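Local coordinates for protein putative trimethylamine methyltransferase (Rhizobium meliloti, PDB 4YYC) that probably acts as a methyltransferase of the trimethylamine methyltransferase family, at residues Asn163-Ala168 / Ser402-Met408; Tyr155-Phe161 / Val181-Ile187; Val136-Gly142 / Met174-Thr180; Arg147-Gly151 / Asn486-Arg490; Ile201-Asp205 / Tyr496-Leu501. All coordinates share one frame; numbering follows the deposited sequence.

Interaction 1: residues Asn163-Ala168 / Ser402-Met408; sequences NFVKLA and SSYEKFM
F164 meets Y404 and F407 where helix 158-170 packs beside helix 404-420. The two helix segments run nearly parallel, 13° apart, with their axes 11.4 Å from each other at closest approach. F164 buries more surface here than any other residue. Its CG is anti to the carbonyl carbon (chi1 -76°), and this carries CZ over one face of the Y404 ring, offset toward the rim and 3.9 Å from Y404 CD1. The two ring planes are inclined at 32°, so this is an oblique aromatic pair. CZ also lies 3.7 Å from CB of S402, in the strand that leads into helix 404-420. F407 has the other torsion, with CG anti to the backbone N. Its ring lies one turn further along the helix than Y404: CE1 is 3.7 Å from CB of L167, and CZ rests on A168. F164 CD1 touches F407 CD2 as the two side chains pass in opposite senses. L167 fills in between, with CD1 on Y404 and CD2 on the selenium of M408, a selenomethionine. The one hydrogen bond across the contact comes from N163. Its ND2 donates to Y404 OH at 3.1 Å, with the hydroxyl in the amide plane. That hydroxyl is also bonded to D160. S403 is the N-cap of helix 404-420: its OG accepts from K406 N at 3.0 Å.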
# COMPACT_ATOMS: atom_id res chain seq x y z
N ASN A 163 21.14 4.89 19.98
CA ASN A 163 19.71 4.75 20.22
C ASN A 163 19.01 4.00 19.06
O ASN A 163 18.13 3.18 19.30
CB ASN A 163 19.04 6.08 20.47
CG ASN A 163 19.35 6.64 21.83
OD1 ASN A 163 19.75 5.90 22.74
ND2 ASN A 163 19.16 7.94 22.00
N PHE A 164 19.35 4.33 17.83
CA PHE A 164 18.76 3.65 16.67
C PHE A 164 19.17 2.20 16.61
O PHE A 164 18.34 1.36 16.27
CB PHE A 164 19.01 4.36 15.36
CG PHE A 164 18.13 5.60 15.16
CD1 PHE A 164 16.79 5.47 14.85
CD2 PHE A 164 18.67 6.90 15.23
CE1 PHE A 164 15.98 6.59 14.66
CE2 PHE A 164 17.85 8.03 15.08
CZ PHE A 164 16.50 7.86 14.82
N VAL A 165 20.43 1.89 16.95
CA VAL A 165 20.83 0.51 17.03
C VAL A 165 20.00 -0.23 18.09
O VAL A 165 19.54 -1.35 17.85
CB VAL A 165 22.33 0.35 17.25
CG1 VAL A 165 22.68 -1.11 17.45
CG2 VAL A 165 23.08 0.87 16.03
N LYS A 166 19.82 0.39 19.25
CA LYS A 166 19.00 -0.19 20.30
C LYS A 166 17.56 -0.45 19.85
O LYS A 166 17.01 -1.52 20.08
CB LYS A 166 19.01 0.68 21.56
CG LYS A 166 20.38 0.82 22.24
CD LYS A 166 20.27 1.79 23.41
CE LYS A 166 21.56 1.86 24.18
NZ LYS A 166 21.56 2.85 25.28
N LEU A 167 16.94 0.56 19.20
CA LEU A 167 15.57 0.40 18.75
C LEU A 167 15.43 -0.66 17.68
O LEU A 167 14.44 -1.42 17.66
CB LEU A 167 15.03 1.73 18.24
CG LEU A 167 14.88 2.85 19.29
CD1 LEU A 167 14.45 4.11 18.56
CD2 LEU A 167 13.87 2.54 20.37
N ALA A 168 16.43 -0.76 16.81
CA ALA A 168 16.44 -1.81 15.80
C ALA A 168 16.61 -3.21 16.41
O ALA A 168 15.99 -4.17 15.94
CB ALA A 168 17.56 -1.58 14.79
N SER A 402 16.78 11.01 10.20
CA SER A 402 16.40 9.78 10.93
C SER A 402 15.51 10.22 12.06
O SER A 402 15.93 11.03 12.91
CB SER A 402 17.61 9.02 11.47
OG SER A 402 18.35 8.51 10.36
N SER A 403 14.24 9.81 12.03
CA SER A 403 13.23 10.23 13.03
C SER A 403 12.89 9.13 14.00
O SER A 403 12.53 8.05 13.59
CB SER A 403 11.99 10.69 12.31
OG SER A 403 10.88 10.79 13.19
N TYR A 404 13.01 9.40 15.30
CA TYR A 404 12.67 8.40 16.29
C TYR A 404 11.17 8.04 16.16
O TYR A 404 10.81 6.86 16.20
CB TYR A 404 12.93 8.94 17.69
CG TYR A 404 14.40 9.02 18.09
CD1 TYR A 404 15.18 10.09 17.76
CD2 TYR A 404 14.93 8.09 18.91
CE1 TYR A 404 16.50 10.19 18.16
CE2 TYR A 404 16.24 8.20 19.38
CZ TYR A 404 17.03 9.24 18.95
OH TYR A 404 18.36 9.34 19.38
N GLU A 405 10.32 9.04 16.06
CA GLU A 405 8.89 8.77 16.02
C GLU A 405 8.55 7.98 14.75
O GLU A 405 7.77 7.01 14.79
CB GLU A 405 8.06 10.07 16.12
CG GLU A 405 8.10 10.65 17.53
CD GLU A 405 7.51 12.04 17.62
OE1 GLU A 405 7.05 12.57 16.61
OE2 GLU A 405 7.54 12.64 18.74
N LYS A 406 9.09 8.45 13.63
CA LYS A 406 8.85 7.76 12.38
C LYS A 406 9.35 6.31 12.42
O LYS A 406 8.69 5.40 11.91
CB LYS A 406 9.49 8.52 11.25
CG LYS A 406 9.45 7.88 9.88
CD LYS A 406 8.11 7.89 9.30
CE LYS A 406 8.00 7.80 7.74
NZ LYS A 406 9.02 6.86 7.13
N PHE A 407 10.50 6.08 13.02
CA PHE A 407 11.01 4.73 13.15
C PHE A 407 9.99 3.83 13.84
O PHE A 407 9.74 2.71 13.41
CB PHE A 407 12.33 4.74 13.94
CG PHE A 407 12.95 3.39 14.06
CD1 PHE A 407 12.52 2.49 15.06
CD2 PHE A 407 13.95 3.00 13.18
CE1 PHE A 407 13.09 1.22 15.16
CE2 PHE A 407 14.54 1.73 13.32
CZ PHE A 407 14.10 0.86 14.28
N MSE A 408 9.40 4.32 14.93
CA MSE A 408 8.43 3.50 15.70
C MSE A 408 7.19 3.20 14.90
O MSE A 408 6.66 2.08 14.93
CB MSE A 408 8.09 4.18 17.02
CG MSE A 408 9.29 4.41 17.94
SE MSE A 408 10.18 2.75 18.42
CE MSE A 408 8.67 1.93 19.34

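Interaction 2: residues Tyr155-Phe161 / Val181-Ile187; sequences YATIEDF and VCEPVDI
The carbonyl oxygen of C182 is buried against the edge of the F161 ring, 3.2 Å from CD2, and has no hydrogen-bond partner in the model. One face of the same ring receives a methyl group: V181 CG2 stands over its centre, 3.6 Å from the centroid, a CH-pi contact. C182 SG lies obliquely to the ring and touches CB of A156 at 3.7 Å. F161 CG is anti to the backbone N (chi1 -167°), which swings the ring across V181. A leucine here would probably leave V181 CG2 without the flat surface it rests on and open a gap beside C182.

The start of helix 158-170 is held from two sides. T157 and D160 form a capping box: D160 N donates to T157 OG1, and T157 N to the anti lone pair of D160 OD2. D160 also bonds Y404 OH through OD1 and makes a salt bridge to R154 through OD2. From across the contact, D186 OD1 accepts from I158 N at 2.9 Å through its syn lone pair. A water joins D186 OD2 to E159 N. A carboxylate at this N-terminal end is probably favoured by the helix dipole. V185, in a type I turn from P184 to I187, donates its N to A156 O at 2.8 Å. I158 CB packs on I187 CD1.

F161 also meets the ring of H200 and packs on M196 and S199, tying the start of helix 158-170 to helix 192-202. A156 and D160 rest on V146 of strand 145-147.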
# COMPACT_ATOMS: atom_id res chain seq x y z
N TYR A 155 21.78 18.06 14.13
CA TYR A 155 22.74 17.05 13.65
C TYR A 155 22.72 15.84 14.55
O TYR A 155 22.58 15.95 15.79
CB TYR A 155 24.18 17.61 13.64
CG TYR A 155 24.39 18.54 12.50
CD1 TYR A 155 24.55 18.06 11.25
CD2 TYR A 155 24.36 19.92 12.66
CE1 TYR A 155 24.74 18.89 10.17
CE2 TYR A 155 24.52 20.76 11.58
CZ TYR A 155 24.71 20.23 10.35
OH TYR A 155 24.90 20.97 9.21
N ALA A 156 22.79 14.69 13.91
CA ALA A 156 22.86 13.41 14.60
C ALA A 156 24.19 13.23 15.33
O ALA A 156 25.20 13.74 14.89
CB ALA A 156 22.73 12.31 13.57
N THR A 157 24.15 12.47 16.43
CA THR A 157 25.33 12.19 17.26
C THR A 157 25.50 10.70 17.42
O THR A 157 24.64 9.91 17.06
CB THR A 157 25.15 12.76 18.67
OG1 THR A 157 24.05 12.11 19.31
CG2 THR A 157 24.91 14.27 18.61
N ILE A 158 26.65 10.32 18.00
CA ILE A 158 26.85 8.90 18.31
C ILE A 158 25.82 8.38 19.30
O ILE A 158 25.49 7.20 19.25
CB ILE A 158 28.31 8.65 18.75
CG1 ILE A 158 28.62 7.16 18.81
CG2 ILE A 158 28.62 9.35 20.05
CD1 ILE A 158 28.61 6.44 17.48
N GLU A 159 25.38 9.21 20.23
CA GLU A 159 24.31 8.81 21.14
C GLU A 159 23.04 8.46 20.34
O GLU A 159 22.39 7.42 20.59
CB GLU A 159 24.02 9.89 22.18
CG GLU A 159 22.99 9.43 23.16
CD GLU A 159 22.82 10.38 24.33
OE1 GLU A 159 23.68 11.28 24.58
OE2 GLU A 159 21.76 10.24 24.97
N ASP A 160 22.68 9.28 19.33
CA ASP A 160 21.55 8.92 18.50
C ASP A 160 21.79 7.63 17.73
O ASP A 160 20.89 6.79 17.59
CB ASP A 160 21.24 10.01 17.45
CG ASP A 160 20.88 11.31 18.05
OD1 ASP A 160 19.93 11.35 18.87
OD2 ASP A 160 21.54 12.31 17.69
N PHE A 161 22.99 7.49 17.19
CA PHE A 161 23.34 6.25 16.46
C PHE A 161 23.07 5.04 17.35
O PHE A 161 22.39 4.08 16.99
CB PHE A 161 24.82 6.31 16.06
CG PHE A 161 25.24 5.27 15.07
CD1 PHE A 161 25.52 3.94 15.45
CD2 PHE A 161 25.32 5.58 13.72
CE1 PHE A 161 25.87 3.00 14.50
CE2 PHE A 161 25.67 4.64 12.79
CZ PHE A 161 25.94 3.34 13.19
N VAL A 181 22.93 4.27 10.43
CA VAL A 181 21.56 4.57 10.87
C VAL A 181 21.35 6.08 11.01
O VAL A 181 20.25 6.57 10.80
CB VAL A 181 21.16 3.79 12.13
CG1 VAL A 181 21.17 2.30 11.84
CG2 VAL A 181 22.06 4.08 13.35
N CYS A 182 22.44 6.77 11.33
CA CYS A 182 22.57 8.21 11.12
C CYS A 182 24.06 8.50 11.03
O CYS A 182 24.86 7.63 11.27
CB CYS A 182 21.88 9.00 12.22
SG CYS A 182 22.46 8.66 13.91
N GLU A 183 24.41 9.71 10.65
CA GLU A 183 25.80 10.11 10.54
C GLU A 183 26.20 10.85 11.80
O GLU A 183 25.74 11.98 12.02
CB GLU A 183 25.92 11.03 9.31
CG GLU A 183 27.33 11.41 8.93
CD GLU A 183 28.12 10.26 8.35
OE1 GLU A 183 27.56 9.45 7.58
OE2 GLU A 183 29.34 10.18 8.62
N PRO A 184 27.05 10.27 12.66
CA PRO A 184 27.37 10.96 13.96
C PRO A 184 28.33 12.12 13.81
O PRO A 184 29.49 11.92 13.41
CB PRO A 184 27.99 9.86 14.82
CG PRO A 184 28.49 8.87 13.85
CD PRO A 184 27.64 8.91 12.61
N VAL A 185 27.86 13.32 14.10
CA VAL A 185 28.65 14.51 13.83
C VAL A 185 29.77 14.71 14.84
O VAL A 185 30.73 15.47 14.59
CB VAL A 185 27.73 15.74 13.83
CG1 VAL A 185 27.40 16.17 15.24
CG2 VAL A 185 28.33 16.88 13.04
N ASP A 186 29.65 14.07 16.00
CA ASP A 186 30.50 14.37 17.15
C ASP A 186 31.70 13.42 17.31
O ASP A 186 32.40 13.43 18.35
CB ASP A 186 29.69 14.51 18.44
CG ASP A 186 28.87 13.28 18.79
OD1 ASP A 186 28.61 12.41 17.93
OD2 ASP A 186 28.46 13.29 19.97
N ILE A 187 32.01 12.67 16.25
CA ILE A 187 33.24 11.92 16.14
C ILE A 187 33.87 12.33 14.80
O ILE A 187 33.18 12.47 13.77
CB ILE A 187 33.01 10.39 16.22
CG1 ILE A 187 32.29 10.05 17.54
CG2 ILE A 187 34.33 9.67 16.15
CD1 ILE A 187 31.88 8.61 17.65
O HOH W 1 26.76 11.69 21.48

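Interaction 3: residues Val136-Gly142 / Met174-Thr180; sequences VFAPVYG and MHSSGGT
F137 N donates to H175 ND1 at 3.0 Å, nearly straight at 171° and in the plane of the ring. NE2 bonds Q418, so both imidazole nitrogens are engaged. F137 O accepts from S176 N at 3.0 Å, with a weaker bond from H175 N. At the other end, G142 N donates to T180 O at 2.8 Å, in the carbonyl plane. A water links V140 O to G179 N.

The F137 and H175 rings are nearly parallel but slid apart. The selenium of M174, a selenomethionine, lies 3.7 Å from P139 CD. That carbon also approaches G178 CA; a side chain at G178 would clash with it. T180 CB stands over the centre of the Y141 ring, 3.9 Å from the centroid, a CH-pi contact. Y141 CG is anti to the backbone N (chi1 -175°), which sets the face of the ring against T180.

S176 OG accepts from G178 N, an ST turn, and also bonds the carbonyl of P207. The end of strand 134-137 and the loop 174-180 run side by side in the same direction. The side chain of Y141 lies about 4 Å from a bound unknown ligand, consistent with a pocket wall.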
# COMPACT_ATOMS: atom_id res chain seq x y z
N VAL A 136 14.29 -9.33 4.28
CA VAL A 136 15.04 -8.88 5.43
C VAL A 136 14.94 -7.35 5.50
O VAL A 136 15.37 -6.65 4.59
CB VAL A 136 16.53 -9.28 5.26
CG1 VAL A 136 17.39 -8.74 6.37
CG2 VAL A 136 16.64 -10.81 5.19
N PHE A 137 14.44 -6.84 6.63
CA PHE A 137 14.27 -5.41 6.85
C PHE A 137 15.48 -4.85 7.61
O PHE A 137 15.90 -5.41 8.64
CB PHE A 137 13.04 -5.12 7.67
CG PHE A 137 11.74 -5.45 6.99
CD1 PHE A 137 11.53 -5.14 5.68
CD2 PHE A 137 10.69 -6.04 7.72
CE1 PHE A 137 10.29 -5.41 5.07
CE2 PHE A 137 9.47 -6.30 7.12
CZ PHE A 137 9.27 -5.99 5.80
N ALA A 138 15.95 -3.68 7.17
CA ALA A 138 17.02 -2.94 7.83
C ALA A 138 16.63 -1.49 8.02
O ALA A 138 15.78 -0.98 7.26
CB ALA A 138 18.30 -2.96 7.03
N PRO A 139 17.23 -0.81 8.98
CA PRO A 139 16.86 0.61 9.18
C PRO A 139 17.26 1.58 8.09
O PRO A 139 18.02 1.28 7.15
CB PRO A 139 17.54 0.98 10.51
CG PRO A 139 17.92 -0.33 11.15
CD PRO A 139 18.10 -1.31 10.05
N VAL A 140 16.69 2.77 8.22
CA VAL A 140 17.22 3.99 7.59
C VAL A 140 18.74 4.02 7.54
O VAL A 140 19.42 3.63 8.49
CB VAL A 140 16.65 5.23 8.27
CG1 VAL A 140 17.04 5.29 9.75
CG2 VAL A 140 17.01 6.52 7.51
N TYR A 141 19.27 4.53 6.43
CA TYR A 141 20.72 4.65 6.21
C TYR A 141 21.02 6.03 5.61
O TYR A 141 20.42 6.44 4.61
CB TYR A 141 21.12 3.54 5.24
CG TYR A 141 22.59 3.36 4.94
CD1 TYR A 141 23.28 4.29 4.18
CD2 TYR A 141 23.24 2.21 5.36
CE1 TYR A 141 24.62 4.12 3.86
CE2 TYR A 141 24.58 2.02 5.03
CZ TYR A 141 25.25 2.97 4.29
OH TYR A 141 26.61 2.80 3.98
N GLY A 142 21.96 6.73 6.22
CA GLY A 142 22.50 7.98 5.68
C GLY A 142 22.22 9.32 6.34
O GLY A 142 23.03 10.22 6.19
N MSE A 174 12.45 -5.95 12.75
CA MSE A 174 13.68 -5.37 12.17
C MSE A 174 14.69 -6.48 12.18
O MSE A 174 15.16 -6.87 13.25
CB MSE A 174 14.11 -4.13 12.95
CG MSE A 174 15.23 -3.36 12.29
SE MSE A 174 14.72 -2.79 10.48
CE MSE A 174 13.71 -1.33 11.03
N HIS A 175 15.05 -7.04 11.04
CA HIS A 175 15.88 -8.23 11.04
C HIS A 175 17.37 -7.92 11.04
O HIS A 175 18.15 -8.77 11.46
CB HIS A 175 15.54 -9.10 9.85
CG HIS A 175 14.06 -9.32 9.71
ND1 HIS A 175 13.33 -8.78 8.68
CD2 HIS A 175 13.17 -9.97 10.49
CE1 HIS A 175 12.06 -9.10 8.82
NE2 HIS A 175 11.94 -9.82 9.92
N SER A 176 17.74 -6.77 10.53
CA SER A 176 19.14 -6.32 10.51
C SER A 176 19.30 -5.09 11.36
O SER A 176 18.41 -4.25 11.41
CB SER A 176 19.52 -5.96 9.09
OG SER A 176 20.78 -5.31 8.99
N SER A 177 20.48 -4.96 11.94
CA SER A 177 20.90 -3.77 12.69
C SER A 177 21.13 -2.58 11.78
O SER A 177 21.06 -1.43 12.22
CB SER A 177 22.18 -4.06 13.46
OG SER A 177 22.40 -3.14 14.50
N GLY A 178 21.42 -2.83 10.52
CA GLY A 178 21.70 -1.75 9.57
C GLY A 178 23.17 -1.33 9.51
O GLY A 178 24.06 -2.08 9.86
N GLY A 179 23.36 -0.12 8.99
CA GLY A 179 24.65 0.44 8.75
C GLY A 179 24.71 1.84 9.30
O GLY A 179 24.73 2.03 10.51
N THR A 180 24.68 2.83 8.44
CA THR A 180 24.78 4.24 8.85
C THR A 180 23.37 4.71 9.26
O THR A 180 22.72 5.48 8.57
CB THR A 180 25.31 5.06 7.68
OG1 THR A 180 26.57 4.51 7.27
CG2 THR A 180 25.46 6.52 8.00
O HOH W 2 20.85 1.24 8.07

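Interaction 4: residues Arg147-Gly151 / Asn486-Arg490; sequences RDLDG and NALAR
L149 lays its CB over one face of the R490 guanidinium, 3.7 Å from NH2 and offset toward the rim. Its CD1 lies on R490 CG, and its CD2 on A489 CB at 3.9 Å. L149 sits in a type I turn from D148 to G151, which turns its carbonyl toward helix 481-495. That oxygen takes two donors. N486 ND2 gives a straight bond of 2.8 Å (170°), with the oxygen in the amide plane. R490 NH2 adds a weak one at 2.9 Å. The same NH2 makes a salt bridge to D150 OD1 at 3.0 Å. The carboxylate lies at the edge of the guanidinium, but its oxygen is met from above the carboxylate plane. R490 NE donates to N486 OD1, one helical turn back, so N486 and R490 hold each other in place. N486 ND2 has a second partner in E405 of helix 404-420. D148 OD1 accepts from D150 N, an Asx turn that shapes the loop.

Here a hairpin loop is pinned to a helix at the surface. The salt bridge lies at the exposed rim and is probably weakened by solvent, while the neutral amide bond to L149 O is the straighter link.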
# COMPACT_ATOMS: atom_id res chain seq x y z
N ARG A 147 15.41 13.87 14.00
CA ARG A 147 14.35 14.51 14.75
C ARG A 147 14.27 13.82 16.07
O ARG A 147 13.90 12.63 16.10
CB ARG A 147 13.04 14.37 14.00
CG ARG A 147 12.82 15.48 13.07
CD ARG A 147 12.24 16.73 13.72
NE ARG A 147 11.87 17.62 12.67
CZ ARG A 147 11.46 18.85 12.83
NH1 ARG A 147 11.39 19.41 14.03
NH2 ARG A 147 11.15 19.53 11.76
N ASP A 148 14.71 14.51 17.12
CA ASP A 148 14.90 13.84 18.41
C ASP A 148 13.57 13.69 19.15
O ASP A 148 12.54 14.14 18.68
CB ASP A 148 16.03 14.45 19.23
CG ASP A 148 15.71 15.82 19.80
OD1 ASP A 148 14.54 16.20 19.90
OD2 ASP A 148 16.72 16.53 20.14
N LEU A 149 13.62 13.04 20.32
CA LEU A 149 12.41 12.78 21.08
C LEU A 149 11.85 14.03 21.73
O LEU A 149 10.74 14.00 22.25
CB LEU A 149 12.67 11.65 22.09
CG LEU A 149 12.74 10.24 21.47
CD1 LEU A 149 13.22 9.22 22.45
CD2 LEU A 149 11.43 9.75 20.91
N ASP A 150 12.61 15.13 21.71
CA ASP A 150 12.09 16.42 22.19
C ASP A 150 11.59 17.32 21.06
O ASP A 150 11.27 18.50 21.31
CB ASP A 150 13.16 17.14 23.01
CG ASP A 150 13.49 16.39 24.27
OD1 ASP A 150 12.57 15.95 24.96
OD2 ASP A 150 14.67 16.21 24.55
N GLY A 151 11.56 16.79 19.85
CA GLY A 151 11.08 17.50 18.66
C GLY A 151 12.10 18.38 17.93
O GLY A 151 11.73 19.13 17.01
N ASN A 486 6.40 8.41 20.31
CA ASN A 486 7.39 9.05 21.19
C ASN A 486 7.47 8.32 22.55
O ASN A 486 8.57 7.92 23.02
CB ASN A 486 7.03 10.51 21.36
CG ASN A 486 8.12 11.30 22.06
OD1 ASN A 486 8.35 11.12 23.26
ND2 ASN A 486 8.75 12.19 21.33
N ALA A 487 6.30 8.10 23.16
CA ALA A 487 6.25 7.46 24.46
C ALA A 487 6.78 6.03 24.41
O ALA A 487 7.51 5.60 25.32
CB ALA A 487 4.84 7.45 24.99
N LEU A 488 6.47 5.33 23.32
CA LEU A 488 6.87 3.96 23.18
C LEU A 488 8.41 3.87 22.99
O LEU A 488 9.05 2.99 23.59
CB LEU A 488 6.13 3.27 22.04
CG LEU A 488 6.30 1.75 22.09
CD1 LEU A 488 5.78 1.12 23.38
CD2 LEU A 488 5.62 1.14 20.90
N ALA A 489 8.96 4.75 22.17
CA ALA A 489 10.43 4.81 21.98
C ALA A 489 11.10 5.05 23.33
O ALA A 489 12.11 4.40 23.64
CB ALA A 489 10.83 5.89 21.01
N ARG A 490 10.56 5.99 24.10
CA ARG A 490 11.17 6.29 25.42
C ARG A 490 11.13 5.07 26.34
O ARG A 490 12.10 4.76 27.05
CB ARG A 490 10.47 7.49 26.06
CG ARG A 490 10.78 8.81 25.37
CD ARG A 490 10.04 9.94 26.02
NE ARG A 490 10.24 11.23 25.38
CZ ARG A 490 11.20 12.10 25.66
NH1 ARG A 490 12.15 11.84 26.56
NH2 ARG A 490 11.21 13.29 25.05

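Interaction 5: residues Ile201-Asp205 / Tyr496-Leu501; sequences IRYSD and YEAPYL
Y496 and Y203 cross at about a right angle. The hydroxyl of Y496 comes in at the edge of the Y203 ring, its OH 3.5 Å from Y203 CD1. It donates to Y203 O at 2.7 Å. The approach is from the flank of the carbonyl: the C=O...O angle is 103°, and the oxygen lies near the plane of the Y496 ring. Y496 CG is anti to the backbone N (chi1 171°), which carries the phenol across to the residue just after helix 192-202. A phenylalanine here removes the hydroxyl, and Y203 O would probably be left without this donor, with the bend after helix 192-202 held less firmly.

P499 packs its ring atoms into that bend. Its CG lies 3.5 Å from S204 C, its CD packs on Y203 O, and its CB faces the carboxylate of D205. That carboxylate is held elsewhere, by a salt bridge to R126 and a bond from N123. R202 is modelled in two conformers, so the place of its guanidinium over L501 CB is less certain. L501 CD1 meets I201 CG2 at 3.9 Å.

The contact joins the end of helix 192-202 to the loop between helices 481-495 and 503-518. Y203 touches R162 and Y496 touches K166, both of helix 158-170, and I201 packs on L509 of helix 503-518.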
# COMPACT_ATOMS: atom_id res chain seq x y z
N ILE A 201 27.87 -4.01 17.14
CA ILE A 201 28.30 -5.22 17.85
C ILE A 201 27.92 -5.16 19.31
O ILE A 201 27.47 -6.18 19.86
CB ILE A 201 29.82 -5.45 17.66
CG1 ILE A 201 30.15 -5.57 16.19
CG2 ILE A 201 30.27 -6.67 18.46
CD1 ILE A 201 31.62 -5.45 15.83
N ARG A 202 28.14 -4.00 19.93
CA ARG A 202 27.94 -3.84 21.39
C ARG A 202 26.45 -3.79 21.74
O ARG A 202 26.03 -4.35 22.76
CB ARG A 202 28.67 -2.57 21.86
CG ARG A 202 28.59 -2.22 23.35
CD ARG A 202 29.11 -3.31 24.29
NE ARG A 202 28.11 -4.34 24.37
CZ ARG A 202 28.03 -5.33 25.23
NH1 ARG A 202 28.88 -5.45 26.26
NH2 ARG A 202 27.01 -6.17 25.04
N TYR A 203 25.64 -3.13 20.91
CA TYR A 203 24.25 -2.84 21.26
C TYR A 203 23.25 -3.70 20.53
O TYR A 203 22.04 -3.61 20.78
CB TYR A 203 23.95 -1.37 21.07
CG TYR A 203 24.80 -0.49 21.96
CD1 TYR A 203 24.55 -0.41 23.31
CD2 TYR A 203 25.89 0.20 21.45
CE1 TYR A 203 25.35 0.39 24.13
CE2 TYR A 203 26.71 0.99 22.25
CZ TYR A 203 26.43 1.09 23.59
OH TYR A 203 27.25 1.86 24.39
N SER A 204 23.74 -4.59 19.66
CA SER A 204 22.83 -5.49 18.93
C SER A 204 23.55 -6.81 18.70
O SER A 204 24.79 -6.87 18.81
CB SER A 204 22.49 -4.89 17.58
OG SER A 204 21.44 -5.63 16.97
N ASP A 205 22.79 -7.83 18.35
CA ASP A 205 23.35 -9.09 17.86
C ASP A 205 22.74 -9.50 16.52
O ASP A 205 22.87 -10.65 16.12
CB ASP A 205 23.23 -10.20 18.91
CG ASP A 205 21.80 -10.53 19.27
OD1 ASP A 205 20.88 -9.93 18.72
OD2 ASP A 205 21.62 -11.46 20.11
N TYR A 496 15.65 -1.29 27.62
CA TYR A 496 16.69 -1.96 26.86
C TYR A 496 17.76 -2.61 27.74
O TYR A 496 18.21 -2.02 28.73
CB TYR A 496 17.35 -0.94 25.93
CG TYR A 496 18.57 -1.45 25.24
CD1 TYR A 496 18.49 -2.15 24.06
CD2 TYR A 496 19.83 -1.19 25.77
CE1 TYR A 496 19.63 -2.61 23.41
CE2 TYR A 496 20.97 -1.65 25.14
CZ TYR A 496 20.86 -2.35 23.95
OH TYR A 496 21.99 -2.79 23.31
N GLU A 497 18.14 -3.83 27.37
CA GLU A 497 19.29 -4.52 27.95
C GLU A 497 20.15 -4.99 26.81
O GLU A 497 19.65 -5.64 25.91
CB GLU A 497 18.83 -5.72 28.73
CG GLU A 497 18.12 -5.34 30.00
CD GLU A 497 17.81 -6.54 30.88
OE1 GLU A 497 18.63 -7.49 30.91
OE2 GLU A 497 16.75 -6.53 31.52
N ALA A 498 21.42 -4.65 26.84
CA ALA A 498 22.30 -5.01 25.75
C ALA A 498 22.46 -6.53 25.64
O ALA A 498 22.55 -7.21 26.66
CB ALA A 498 23.65 -4.34 25.89
N PRO A 499 22.51 -7.06 24.42
CA PRO A 499 22.79 -8.48 24.25
C PRO A 499 24.22 -8.79 24.70
O PRO A 499 25.12 -7.98 24.51
CB PRO A 499 22.67 -8.70 22.75
CG PRO A 499 22.84 -7.37 22.13
CD PRO A 499 22.42 -6.34 23.14
N TYR A 500 24.43 -9.96 25.26
CA TYR A 500 25.73 -10.37 25.74
C TYR A 500 26.81 -10.26 24.68
O TYR A 500 26.59 -10.60 23.53
CB TYR A 500 25.66 -11.81 26.19
CG TYR A 500 26.96 -12.35 26.69
CD1 TYR A 500 27.40 -12.04 27.97
CD2 TYR A 500 27.78 -13.14 25.87
CE1 TYR A 500 28.61 -12.52 28.43
CE2 TYR A 500 28.99 -13.61 26.32
CZ TYR A 500 29.39 -13.32 27.61
OH TYR A 500 30.58 -13.82 28.09
N LEU A 501 27.98 -9.77 25.08
CA LEU A 501 29.17 -9.80 24.25
C LEU A 501 30.34 -10.34 25.06
O LEU A 501 30.66 -9.79 26.11
CB LEU A 501 29.50 -8.40 23.74
CG LEU A 501 30.74 -8.19 22.86
CD1 LEU A 501 30.69 -9.00 21.58
CD2 LEU A 501 30.95 -6.72 22.52
O HOH W 3 27.86 -8.42 27.73

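Interactions 1 and 2 share helix 158-170 and are bonded to each other: Y404 OH lies 2.6 Å from D160 OD1, and S402 OG 2.7 Å from V181 O. Interaction 3 adjoins both, since A168 packs on P139 and F161 CZ lies 3.2 Å from G179 O. Of these three it is nearest the bound unknown ligand, through the side chain of Y141; those of E183 and S402 lie about 8 and 10 Å away. Interaction 4 lies at the surface, about 9 Å from interaction 1 centre to centre, with N486 ND2 2.9 Å from E405 OE2. Interaction 5 touches interaction 3 through S177 and S204, and interaction 1 through K166 and Y496.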